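Local coordinates for protein Hydrogenase/urease maturation factor HypB (Helicobacter pylori, PDB 4LPS) that hydrolyses GTP slowly and uses this low GTPase activity to insert nickel into [NiFe] hydrogenase, and is also required for the maturation of urease, at residues A[35-38]-A[39-43]; A[106-109]-A[110-114]; A[118-121]-A[122-125]; A[137-140]-A[141-145]; A[170-173]-A[174-177]. One frame throughout, in Å; residues are numbered along the deposited sequence.

Interaction 1: residues A[35-38]-A[39-43]. With PO4 (phosphate ion), chain I.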
loop_
_atom_site.group_PDB
_atom_site.type_symbol
_atom_site.label_atom_id
_atom_site.label_comp_id
_atom_site.label_asym_id
_atom_site.label_seq_id
_atom_site.Cartn_x
_atom_site.Cartn_y
_atom_site.Cartn_z
ATOM N N ALA A 35 10.436 14.005 -2.477
ATOM C CA ALA A 35 9.840 15.319 -2.284
ATOM C C ALA A 35 9.412 15.931 -3.616
ATOM O O ALA A 35 8.389 16.614 -3.698
ATOM C CB ALA A 35 10.816 16.239 -1.562
ATOM N N GLU A 36 10.210 15.694 -4.653
ATOM C CA GLU A 36 9.904 16.196 -5.989
ATOM C C GLU A 36 8.716 15.465 -6.603
ATOM O O GLU A 36 7.915 16.063 -7.321
ATOM C CB GLU A 36 11.127 16.074 -6.894
ATOM C CG GLU A 36 12.237 17.048 -6.541
ATOM C CD GLU A 36 13.449 16.874 -7.421
ATOM O OE1 GLU A 36 14.028 17.893 -7.847
ATOM O OE2 GLU A 36 13.821 15.712 -7.685
ATOM N N MET A 37 8.615 14.164 -6.343
ATOM C CA MET A 37 7.470 13.394 -6.819
ATOM C C MET A 37 6.201 13.826 -6.101
ATOM O O MET A 37 5.123 13.840 -6.694
ATOM C CB MET A 37 7.692 11.892 -6.635
ATOM C CG MET A 37 8.672 11.272 -7.624
ATOM S SD MET A 37 8.245 11.595 -9.354
ATOM C CE MET A 37 6.585 10.917 -9.421
ATOM N N LYS A 38 6.330 14.148 -4.815
ATOM C CA LYS A 38 5.194 14.631 -4.035
ATOM C C LYS A 38 4.634 15.942 -4.592
ATOM O O LYS A 38 3.423 16.161 -4.563
ATOM C CB LYS A 38 5.578 14.810 -2.566
ATOM C CG LYS A 38 4.371 15.019 -1.656
ATOM C CD LYS A 38 4.747 15.054 -0.184
ATOM C CE LYS A 38 3.540 15.419 0.667
ATOM N NZ LYS A 38 3.887 15.547 2.106
ATOM N N GLU A 39 5.514 16.812 -5.083
ATOM C CA GLU A 39 5.083 18.013 -5.795
ATOM C C GLU A 39 4.135 17.663 -6.938
ATOM O O GLU A 39 3.086 18.282 -7.100
ATOM C CB GLU A 39 6.284 18.784 -6.347
ATOM C CG GLU A 39 7.273 19.263 -5.299
ATOM C CD GLU A 39 8.466 19.966 -5.914
ATOM O OE1 GLU A 39 9.544 19.960 -5.286
ATOM O OE2 GLU A 39 8.329 20.522 -7.028
ATOM N N ARG A 40 4.521 16.669 -7.733
ATOM C CA ARG A 40 3.733 16.254 -8.887
ATOM C C ARG A 40 2.429 15.576 -8.478
ATOM O O ARG A 40 1.411 15.738 -9.152
ATOM C CB ARG A 40 4.552 15.323 -9.782
ATOM C CG ARG A 40 5.856 15.942 -10.270
ATOM C CD ARG A 40 6.489 15.124 -11.382
ATOM N NE ARG A 40 5.655 15.109 -12.582
ATOM C CZ ARG A 40 5.844 14.294 -13.613
ATOM N NH1 ARG A 40 5.037 14.351 -14.662
ATOM N NH2 ARG A 40 6.841 13.421 -13.593
ATOM N N TYR A 41 2.466 14.811 -7.389
ATOM C CA TYR A 41 1.262 14.163 -6.874
ATOM C C TYR A 41 0.188 15.189 -6.564
ATOM O O TYR A 41 -0.974 15.030 -6.936
ATOM C CB TYR A 41 1.559 13.366 -5.598
ATOM C CG TYR A 41 2.540 12.221 -5.728
ATOM C CD1 TYR A 41 2.791 11.622 -6.952
ATOM C CD2 TYR A 41 3.195 11.727 -4.611
ATOM C CE1 TYR A 41 3.678 10.569 -7.061
ATOM C CE2 TYR A 41 4.080 10.679 -4.707
ATOM C CZ TYR A 41 4.319 10.104 -5.932
ATOM O OH TYR A 41 5.204 9.058 -6.021
ATOM N N LEU A 42 0.603 16.253 -5.886
ATOM C CA LEU A 42 -0.302 17.314 -5.464
ATOM C C LEU A 42 -0.769 18.131 -6.665
ATOM O O LEU A 42 -1.923 18.552 -6.728
ATOM C CB LEU A 42 0.381 18.209 -4.424
ATOM C CG LEU A 42 0.871 17.473 -3.169
ATOM C CD1 LEU A 42 1.504 18.429 -2.162
ATOM C CD2 LEU A 42 -0.254 16.673 -2.522
ATOM N N LYS A 43 0.143 18.362 -7.604
ATOM C CA LYS A 43 -0.183 19.056 -8.844
ATOM C C LYS A 43 -1.303 18.337 -9.591
ATOM O O LYS A 43 -2.206 18.969 -10.139
ATOM C CB LYS A 43 1.054 19.160 -9.734
ATOM C CG LYS A 43 0.968 20.230 -10.807
ATOM C CD LYS A 43 2.357 20.584 -11.318
ATOM C CE LYS A 43 3.233 21.146 -10.207
ATOM N NZ LYS A 43 4.645 21.331 -10.649
HETATM P P PO4 I . 2.819 17.250 -13.539
HETATM O O1 PO4 I . 1.520 17.774 -12.985
HETATM O O2 PO4 I . 2.598 15.851 -14.053
HETATM O O3 PO4 I . 3.298 18.119 -14.675
HETATM O O4 PO4 I . 3.864 17.239 -12.452
HETATM O O HOH W 1 8.798 18.173 -8.772
#
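Ala35 O receives the backbone N-H of Glu39 at 3.2 Å, the first of four i to i+4 bonds that join the two segments in the last turns of helix 29-43. Glu36 follows on an outer face. Its carbonyl accepts a weak bond from Arg40 N and a firmer one from a water, 2.7 Å from Glu36 O, which also donates weakly to Glu39 OE2. The carboxylates of Glu36 and Glu39 lie side by side, planes 77° apart and OE1 atoms 5.6 Å apart, charged groups that suit a partly open helix face where solvent can reach them. Met37 is the inward residue. A flexible thioether chain, bent at both chi2 and chi3, brings its CE to 3.8 Å from CE1 of Tyr41 and its CB close to the phenol end of the ring. Met37 O, which also accepts Tyr41 N at 2.9 Å, lies over one face of that ring, toward its rim. Lys38 O takes Leu42 N at 3.1 Å, and the pattern runs on to Lys43; the extended Lys38 chain runs outward near Leu42. Inside the protein, Tyr41 OH is bonded to Leu148 O, and Met37 and Tyr41 both pack on helix 110-122. Arg40, its chain turned at chi3 (65°), presents an edge of its guanidinium to a phosphate, probably from the crystallisation liquor: NE meets O4 at 2.8 Å and NH1 meets O2 at 2.9 Å. NH2 makes a salt bridge with Asp118. With both anions engaged through separate nitrogens, the guanidinium is fixed in rotation, and its positive charge is probably well balanced.

Interaction 2: residues A[106-109]-A[110-114]. With NI (nickel (II) ion), chain F.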
loop_
_atom_site.group_PDB
_atom_site.type_symbol
_atom_site.label_atom_id
_atom_site.label_comp_id
_atom_site.label_asym_id
_atom_site.label_seq_id
_atom_site.Cartn_x
_atom_site.Cartn_y
_atom_site.Cartn_z
ATOM N N CYS A 106 14.997 -5.027 -4.281
ATOM C CA CYS A 106 14.011 -5.616 -3.380
ATOM C C CYS A 106 12.960 -4.614 -2.926
ATOM O O CYS A 106 12.192 -4.885 -2.001
ATOM C CB CYS A 106 14.713 -6.197 -2.157
ATOM S SG CYS A 106 15.576 -4.954 -1.157
ATOM N N HIS A 107 12.920 -3.468 -3.591
ATOM C CA HIS A 107 12.124 -2.347 -3.126
ATOM C C HIS A 107 11.936 -1.345 -4.251
ATOM O O HIS A 107 12.653 -1.388 -5.254
ATOM C CB HIS A 107 12.810 -1.670 -1.940
ATOM C CG HIS A 107 14.142 -1.080 -2.285
ATOM N ND1 HIS A 107 15.317 -1.795 -2.208
ATOM C CD2 HIS A 107 14.479 0.150 -2.742
ATOM C CE1 HIS A 107 16.323 -1.026 -2.586
ATOM N NE2 HIS A 107 15.841 0.158 -2.915
ATOM N N LEU A 108 10.975 -0.445 -4.087
ATOM C CA LEU A 108 10.819 0.656 -5.021
ATOM C C LEU A 108 11.579 1.880 -4.528
ATOM O O LEU A 108 11.774 2.064 -3.324
ATOM C CB LEU A 108 9.340 0.989 -5.222
ATOM C CG LEU A 108 8.564 -0.068 -6.013
ATOM C CD1 LEU A 108 7.097 0.316 -6.162
ATOM C CD2 LEU A 108 9.206 -0.301 -7.375
ATOM N N GLU A 109 12.008 2.713 -5.468
ATOM C CA GLU A 109 12.601 4.003 -5.143
ATOM C C GLU A 109 11.856 5.100 -5.895
ATOM O O GLU A 109 11.225 4.834 -6.919
ATOM C CB GLU A 109 14.095 4.014 -5.478
ATOM C CG GLU A 109 14.911 3.049 -4.630
ATOM C CD GLU A 109 16.342 2.921 -5.105
ATOM O OE1 GLU A 109 17.135 2.228 -4.432
ATOM O OE2 GLU A 109 16.670 3.505 -6.159
ATOM N N ALA A 110 11.923 6.325 -5.382
ATOM C CA ALA A 110 11.150 7.435 -5.936
ATOM C C ALA A 110 11.418 7.667 -7.423
ATOM O O ALA A 110 10.500 7.989 -8.176
ATOM C CB ALA A 110 11.431 8.705 -5.154
ATOM N N SER A 111 12.670 7.511 -7.838
ATOM C CA SER A 111 13.033 7.670 -9.242
ATOM C C SER A 111 12.334 6.644 -10.139
ATOM O O SER A 111 12.107 6.905 -11.322
ATOM C CB SER A 111 14.552 7.576 -9.406
ATOM O OG SER A 111 15.047 6.355 -8.885
ATOM N N MET A 112 11.989 5.486 -9.577
ATOM C CA MET A 112 11.288 4.448 -10.334
ATOM C C MET A 112 9.834 4.822 -10.602
ATOM O O MET A 112 9.263 4.433 -11.624
ATOM C CB MET A 112 11.328 3.112 -9.584
ATOM C CG MET A 112 12.714 2.518 -9.363
ATOM S SD MET A 112 12.606 1.001 -8.385
ATOM C CE MET A 112 14.305 0.806 -7.832
ATOM N N ILE A 113 9.239 5.581 -9.686
ATOM C CA ILE A 113 7.841 5.984 -9.814
ATOM C C ILE A 113 7.638 6.939 -10.989
ATOM O O ILE A 113 6.584 6.931 -11.628
ATOM C CB ILE A 113 7.325 6.648 -8.518
ATOM C CG1 ILE A 113 7.717 5.818 -7.291
ATOM C CG2 ILE A 113 5.814 6.840 -8.573
ATOM C CD1 ILE A 113 7.088 4.428 -7.263
ATOM N N GLU A 114 8.655 7.752 -11.272
ATOM C CA GLU A 114 8.537 8.840 -12.240
ATOM C C GLU A 114 8.112 8.336 -13.613
ATOM O O GLU A 114 7.216 8.902 -14.243
ATOM C CB GLU A 114 9.862 9.595 -12.365
ATOM C CG GLU A 114 9.827 10.716 -13.391
ATOM C CD GLU A 114 11.136 11.473 -13.488
ATOM O OE1 GLU A 114 11.276 12.306 -14.412
ATOM O OE2 GLU A 114 12.024 11.239 -12.641
HETATM NI NI NI F . 16.593 -6.031 0.515
HETATM O O HOH W 2 16.937 5.700 -7.124
#
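The imidazole of His107 works through its edge, where two partners lie in the plane of the ring: Cys106 SG receives ND1-H at 3.3 Å along an almost straight line (178°), and Glu109 OE1 receives NE2-H at 2.9 Å on its anti side. Tyr146 stacks with the ring. The carboxylate of Glu109 reaches the imidazole on an extended chain and ends a relay that starts at the metal site. The first turn of helix 110-122 is held by Met112 N, which donates to Glu109 O at 2.8 Å from well above the carbonyl plane. The extended Met112 chain reaches back to the loop, its SD taking a weak bond from Glu109 N and packing 3.8 Å from Leu108 CD2, while its CE lies against the Glu109 side chain. Leu108, buried, continues this apolar patch to Ile113 and strand 131-135. Cys106 SG binds nickel at 2.2 Å; Cys142 of another loop is the second protein ligand. A soft thiolate suits that metal. Both His107 nitrogens act as donors, consistent with a protonated imidazole that Glu109 would stabilise and hold in orientation. His107, probably a nickel ligand only without nucleotide, here, with GDP bound, donates to the Cys106 sulfur instead.

Interaction 3: residues A[118-121]-A[122-125]. With PO4 (phosphate ion), chain I.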
loop_
_atom_site.group_PDB
_atom_site.type_symbol
_atom_site.label_atom_id
_atom_site.label_comp_id
_atom_site.label_asym_id
_atom_site.label_seq_id
_atom_site.Cartn_x
_atom_site.Cartn_y
_atom_site.Cartn_z
ATOM N N ASP A 118 4.600 9.180 -15.453
ATOM C CA ASP A 118 4.518 9.847 -16.748
ATOM C C ASP A 118 3.620 9.098 -17.733
ATOM O O ASP A 118 2.826 9.713 -18.448
ATOM C CB ASP A 118 5.917 10.022 -17.341
ATOM C CG ASP A 118 6.734 11.064 -16.608
ATOM O OD1 ASP A 118 6.155 11.803 -15.785
ATOM O OD2 ASP A 118 7.959 11.146 -16.849
ATOM N N LEU A 119 3.756 7.775 -17.778
ATOM C CA LEU A 119 2.909 6.946 -18.636
ATOM C C LEU A 119 1.441 7.066 -18.253
ATOM O O LEU A 119 0.584 7.284 -19.111
ATOM C CB LEU A 119 3.332 5.475 -18.567
ATOM C CG LEU A 119 4.694 5.067 -19.131
ATOM C CD1 LEU A 119 4.969 3.612 -18.815
ATOM C CD2 LEU A 119 4.751 5.292 -20.632
ATOM N N LEU A 120 1.158 6.916 -16.962
ATOM C CA LEU A 120 -0.203 7.018 -16.453
ATOM C C LEU A 120 -0.795 8.396 -16.723
ATOM O O LEU A 120 -1.992 8.528 -16.984
ATOM C CB LEU A 120 -0.236 6.708 -14.957
ATOM C CG LEU A 120 -0.057 5.234 -14.590
ATOM C CD1 LEU A 120 0.101 5.073 -13.091
ATOM C CD2 LEU A 120 -1.239 4.421 -15.090
ATOM N N LYS A 121 0.049 9.420 -16.653
ATOM C CA LYS A 121 -0.379 10.773 -16.976
ATOM C C LYS A 121 -0.762 10.880 -18.448
ATOM O O LYS A 121 -1.844 11.365 -18.781
ATOM C CB LYS A 121 0.716 11.787 -16.645
ATOM C CG LYS A 121 0.287 13.228 -16.868
ATOM C CD LYS A 121 1.472 14.176 -16.911
ATOM C CE LYS A 121 1.003 15.612 -17.069
ATOM N NZ LYS A 121 2.128 16.536 -17.366
ATOM N N ASP A 122 0.131 10.420 -19.318
ATOM C CA ASP A 122 -0.073 10.523 -20.760
ATOM C C ASP A 122 -1.266 9.694 -21.226
ATOM O O ASP A 122 -1.873 9.983 -22.258
ATOM C CB ASP A 122 1.192 10.089 -21.503
ATOM C CG ASP A 122 2.334 11.075 -21.337
ATOM O OD1 ASP A 122 2.085 12.209 -20.876
ATOM O OD2 ASP A 122 3.487 10.710 -21.658
ATOM N N GLU A 123 -1.591 8.657 -20.463
ATOM C CA GLU A 123 -2.701 7.773 -20.793
ATOM C C GLU A 123 -4.025 8.335 -20.287
ATOM O O GLU A 123 -5.092 7.837 -20.647
ATOM C CB GLU A 123 -2.454 6.378 -20.213
ATOM C CG GLU A 123 -1.405 5.573 -20.967
ATOM C CD GLU A 123 -0.898 4.380 -20.178
ATOM O OE1 GLU A 123 -1.414 4.126 -19.069
ATOM O OE2 GLU A 123 0.022 3.693 -20.670
ATOM N N GLY A 124 -3.951 9.368 -19.450
ATOM C CA GLY A 124 -5.144 10.011 -18.925
ATOM C C GLY A 124 -5.657 9.375 -17.647
ATOM O O GLY A 124 -6.716 9.744 -17.134
ATOM N N ALA A 125 -4.907 8.404 -17.141
ATOM C CA ALA A 125 -5.293 7.682 -15.935
ATOM C C ALA A 125 -5.296 8.572 -14.694
ATOM O O ALA A 125 -6.124 8.396 -13.799
ATOM C CB ALA A 125 -4.369 6.496 -15.726
HETATM P P PO4 I . 2.819 17.250 -13.539
HETATM O O1 PO4 I . 1.520 17.774 -12.985
HETATM O O2 PO4 I . 2.598 15.851 -14.053
HETATM O O3 PO4 I . 3.298 18.119 -14.675
HETATM O O4 PO4 I . 3.864 17.239 -12.452
#
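Leu120 and Ala125 meet where the chain leaves helix 110-122, through both backbone and side chain. The backbone bonds come first: Asp122 N reaches Asp118 O and Glu123 N reaches Leu119 O, each at 2.9 Å, as in the body of a helix. Then the pattern changes. Gly124 N turns to Lys121 O at 3.0 Å, and Ala125 N reaches back weakly to Leu120 O, which makes this a Schellman motif. Gly124 adopts a positive phi (88°), a conformation where a side chain would press on the preceding carbonyl, and glycine suits it for that reason. Apolar contact is brief: Ala125 CB sits 3.8 Å from Leu120 CD2, a small methyl that lets the turn close against the leucine branch. Among the charged groups, Lys121 runs out fully extended, CG opposite the backbone N (chi1 -176°), so that NZ makes two weak bonds to a phosphate, the nearer to O3 at 3.3 Å. Asp118 instead pairs with Arg40, which binds the same phosphate, and Glu123 bonds to His98. Leu120 points into the core, against strands 74-80 and 97-101, and the turn thus redirects the chain from helix 110-122 toward strand 131-135, an inner strand of the parallel sheet.

Interaction 4: residues A[137-140]-A[141-145]. With NI (nickel (II) ion), chain F; PO4 (phosphate ion), chain E.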
loop_
_atom_site.group_PDB
_atom_site.type_symbol
_atom_site.label_atom_id
_atom_site.label_comp_id
_atom_site.label_asym_id
_atom_site.label_seq_id
_atom_site.Cartn_x
_atom_site.Cartn_y
_atom_site.Cartn_z
ATOM N N VAL A 137 7.237 -3.824 -3.825
ATOM C CA VAL A 137 7.836 -5.152 -3.883
ATOM C C VAL A 137 7.569 -5.915 -2.589
ATOM O O VAL A 137 7.676 -5.348 -1.497
ATOM C CB VAL A 137 9.356 -5.067 -4.125
ATOM C CG1 VAL A 137 9.979 -6.457 -4.170
ATOM C CG2 VAL A 137 9.642 -4.308 -5.416
ATOM N N GLY A 138 7.200 -7.188 -2.709
ATOM C CA GLY A 138 7.017 -8.024 -1.537
ATOM C C GLY A 138 8.304 -8.131 -0.741
ATOM O O GLY A 138 9.283 -8.725 -1.201
ATOM N N ASN A 139 8.284 -7.551 0.457
ATOM C CA ASN A 139 9.466 -7.413 1.305
ATOM C C ASN A 139 9.071 -6.673 2.580
ATOM O O ASN A 139 8.524 -5.570 2.514
ATOM C CB ASN A 139 10.580 -6.669 0.560
ATOM C CG ASN A 139 11.889 -6.636 1.331
ATOM O OD1 ASN A 139 11.972 -7.100 2.468
ATOM N ND2 ASN A 139 12.927 -6.109 0.699
ATOM N N LEU A 140 9.314 -7.283 3.737
ATOM C CA LEU A 140 8.969 -6.644 5.004
ATOM C C LEU A 140 10.112 -5.813 5.579
ATOM O O LEU A 140 10.020 -5.337 6.709
ATOM C CB LEU A 140 8.540 -7.690 6.036
ATOM C CG LEU A 140 7.039 -7.908 6.226
ATOM C CD1 LEU A 140 6.765 -8.780 7.448
ATOM C CD2 LEU A 140 6.320 -6.580 6.352
ATOM N N VAL A 141 11.189 -5.641 4.815
ATOM C CA VAL A 141 12.355 -4.922 5.328
ATOM C C VAL A 141 12.657 -3.661 4.523
ATOM O O VAL A 141 12.305 -2.557 4.935
ATOM C CB VAL A 141 13.608 -5.816 5.339
ATOM C CG1 VAL A 141 14.788 -5.073 5.962
ATOM C CG2 VAL A 141 13.333 -7.094 6.115
ATOM N N CYS A 142 13.313 -3.835 3.380
ATOM C CA CYS A 142 13.911 -2.725 2.634
ATOM C C CYS A 142 12.975 -1.593 2.173
ATOM O O CYS A 142 13.399 -0.438 2.142
ATOM C CB CYS A 142 14.643 -3.280 1.412
ATOM S SG CYS A 142 15.910 -4.496 1.827
ATOM N N PRO A 143 11.715 -1.901 1.804
ATOM C CA PRO A 143 10.892 -0.750 1.408
ATOM C C PRO A 143 10.598 0.226 2.553
ATOM O O PRO A 143 10.186 1.355 2.291
ATOM C CB PRO A 143 9.598 -1.399 0.896
ATOM C CG PRO A 143 9.985 -2.795 0.536
ATOM C CD PRO A 143 11.028 -3.178 1.535
ATOM N N SER A 144 10.833 -0.191 3.796
ATOM C CA SER A 144 10.660 0.696 4.944
ATOM C C SER A 144 11.694 1.825 4.987
ATOM O O SER A 144 11.579 2.748 5.795
ATOM C CB SER A 144 10.725 -0.106 6.248
ATOM O OG SER A 144 12.052 -0.504 6.544
ATOM N N SER A 145 12.702 1.749 4.123
ATOM C CA SER A 145 13.785 2.728 4.117
ATOM C C SER A 145 13.721 3.705 2.943
ATOM O O SER A 145 14.627 4.521 2.770
ATOM C CB SER A 145 15.135 2.013 4.100
ATOM O OG SER A 145 15.383 1.357 5.333
HETATM NI NI NI F . 16.593 -6.031 0.515
HETATM P P PO4 E . 4.064 -9.461 -4.188
HETATM O O1 PO4 E . 4.888 -8.277 -4.627
HETATM O O2 PO4 E . 2.765 -9.458 -4.951
HETATM O O3 PO4 E . 4.817 -10.733 -4.479
HETATM O O4 PO4 E . 3.790 -9.358 -2.712
#
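The backbone turns twice here, an irregular run through residues 137-141 followed by a short 3-10 turn over 142-145, in which Ser144 N bonds to Val141 O and Ser145 N to Cys142 O. Asn139 joins the two segments. Its first torsion (chi1 -173°) sets CG beside the carbonyl carbon, and the amide reaches forward to the following residues: OD1 accepts Val141 N at 2.9 Å, the donor standing above the plane of the amide carbonyl, and ND2 donates weakly to Cys142 SG at 3.6 Å. The ND2 group also bonds to Cys106 O, so this one amide braces its own turn and the loop that carries the other cysteine. An asparagine is apt because it offers an acceptor and a donor on a short stem. Pro143 packs against the amide, with CD 3.6 Å from Asn139 CG, and its closed ring suits a 3-10 turn. Ser144 doubles the grip on Val141 O by adding OG, 2.6 Å away, to its own N-H. Gly138 makes a weak bond from its N to a phosphate, probably from the crystallisation liquor, that Lys59 also binds. Leu140 is buried on Met172 of helix 170-174. Cys142 SG binds nickel at 2.1 Å, its torsion placing the sulfur beside the backbone N. The weak N-H bond from Asn139 to this sulfur would probably soften its negative charge, while the double hold on Val141 O would keep the 3-10 turn, and with it the thiolate, in place for the metal.

Interaction 5: residues A[170-173]-A[174-177]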
loop_
_atom_site.group_PDB
_atom_site.type_symbol
_atom_site.label_atom_id
_atom_site.label_comp_id
_atom_site.label_asym_id
_atom_site.label_seq_id
_atom_site.Cartn_x
_atom_site.Cartn_y
_atom_site.Cartn_z
ATOM N N PRO A 170 10.210 -4.339 13.170
ATOM C CA PRO A 170 9.729 -3.100 13.790
ATOM C C PRO A 170 9.851 -1.866 12.898
ATOM O O PRO A 170 8.983 -0.996 12.980
ATOM C CB PRO A 170 10.617 -2.964 15.034
ATOM C CG PRO A 170 11.855 -3.710 14.700
ATOM C CD PRO A 170 11.396 -4.868 13.870
ATOM N N THR A 171 10.890 -1.787 12.068
ATOM C CA THR A 171 11.102 -0.599 11.241
ATOM C C THR A 171 10.018 -0.472 10.174
ATOM O O THR A 171 9.573 0.634 9.861
ATOM C CB THR A 171 12.497 -0.616 10.567
ATOM O OG1 THR A 171 13.519 -0.602 11.574
ATOM C CG2 THR A 171 12.683 0.592 9.663
ATOM N N MET A 172 9.573 -1.598 9.628
ATOM C CA MET A 172 8.471 -1.563 8.673
ATOM C C MET A 172 7.176 -1.086 9.326
ATOM O O MET A 172 6.481 -0.226 8.788
ATOM C CB MET A 172 8.262 -2.935 8.031
ATOM C CG MET A 172 7.056 -2.994 7.105
ATOM S SD MET A 172 7.141 -1.903 5.665
ATOM C CE MET A 172 8.345 -2.761 4.654
ATOM N N PHE A 173 6.846 -1.653 10.479
ATOM C CA PHE A 173 5.586 -1.332 11.137
ATOM C C PHE A 173 5.581 0.062 11.778
ATOM O O PHE A 173 4.517 0.640 11.989
ATOM C CB PHE A 173 5.248 -2.406 12.172
ATOM C CG PHE A 173 4.770 -3.694 11.562
ATOM C CD1 PHE A 173 3.447 -3.836 11.170
ATOM C CD2 PHE A 173 5.645 -4.751 11.349
ATOM C CE1 PHE A 173 2.996 -5.016 10.598
ATOM C CE2 PHE A 173 5.202 -5.933 10.776
ATOM C CZ PHE A 173 3.879 -6.066 10.399
ATOM N N MET A 174 6.761 0.595 12.093
ATOM C CA MET A 174 6.859 1.964 12.599
ATOM C C MET A 174 6.638 3.024 11.509
ATOM O O MET A 174 6.416 4.192 11.821
ATOM C CB MET A 174 8.207 2.196 13.292
ATOM C CG MET A 174 8.228 1.747 14.751
ATOM S SD MET A 174 9.803 2.033 15.585
ATOM C CE MET A 174 10.895 0.942 14.676
ATOM N N CYS A 175 6.708 2.635 10.239
ATOM C CA CYS A 175 6.452 3.599 9.171
ATOM C C CYS A 175 4.997 3.563 8.708
ATOM O O CYS A 175 4.591 4.347 7.848
ATOM C CB CYS A 175 7.387 3.352 7.983
ATOM S SG CYS A 175 6.866 2.091 6.817
ATOM N N ALA A 176 4.215 2.656 9.287
ATOM C CA ALA A 176 2.813 2.498 8.912
ATOM C C ALA A 176 1.934 3.614 9.474
ATOM O O ALA A 176 1.995 3.929 10.664
ATOM C CB ALA A 176 2.295 1.147 9.375
ATOM N N ASP A 177 1.115 4.200 8.607
ATOM C CA ASP A 177 0.038 5.082 9.033
ATOM C C ASP A 177 -1.201 4.253 9.335
ATOM O O ASP A 177 -2.165 4.742 9.920
ATOM C CB ASP A 177 -0.265 6.128 7.960
ATOM C CG ASP A 177 0.935 6.979 7.626
ATOM O OD1 ASP A 177 1.286 7.850 8.449
ATOM O OD2 ASP A 177 1.536 6.772 6.552
#
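Pro170 O accepts the backbone N-H of Met174 at 2.9 Å, the one full helical bond across this short segment. The next is of another kind: Cys175 N bonds to Met172 O at 3.2 Å, approaching from above the carbonyl plane, as the helix tightens and ends. Ala176 N then reaches Phe173 O in a weak bond, and Lys205 NZ bonds to both Met174 O and Ala176 O at the helix end. The Cys175 sulfur also lies 3.1 Å from Met172 O, placed there by a first torsion (chi1 84°) that sets SG between the backbone N and the carbonyl carbon. Around this polar core the side chains pack. Met174 curls back at chi3, bringing its CE to 3.9 Å from Pro170 CB and close to Pro170 O; a long, unbranched thioether can make this return, and proline fits the first turn, where its missing N-H costs no helical bond. Met172, bent at chi2 and chi3, brings SD to 4.2 Å from Cys175 SG and packs on Val155, Leu140 and Met52. Phe173 packs on Val155 and on Met201 and Leu204 of helix 194-204. The arrangement is a helix C-terminus leading into strand 178-182, part of a beta-alpha-beta crossover from strand 152-158 in a P-loop GTPase.

In the fold
The metal site joins interactions 2 and 4, whose centres are 12 Å apart, its two sulfurs, Cys106 SG and Cys142 SG, lying 3.0 Å from each other. Interaction 4 then leans on interaction 5, 10 Å away by centres, where Leu140 O lies 3.3 Å from Met172 CB. On the other flank, interaction 1 packs against interaction 2 through Tyr41 and Ile113, and meets interaction 3 through the Arg40-Asp118 salt bridge and a shared phosphate. Helix 110-122 links interactions 2 and 3 directly. Interactions 3 and 5 lie on opposite sides of the chain's centre, 31 Å apart by centres. GDP does not touch the metal loops: it lies about 10 Å from the Val137 side chain, and the magnesium ion about 9 Å from it.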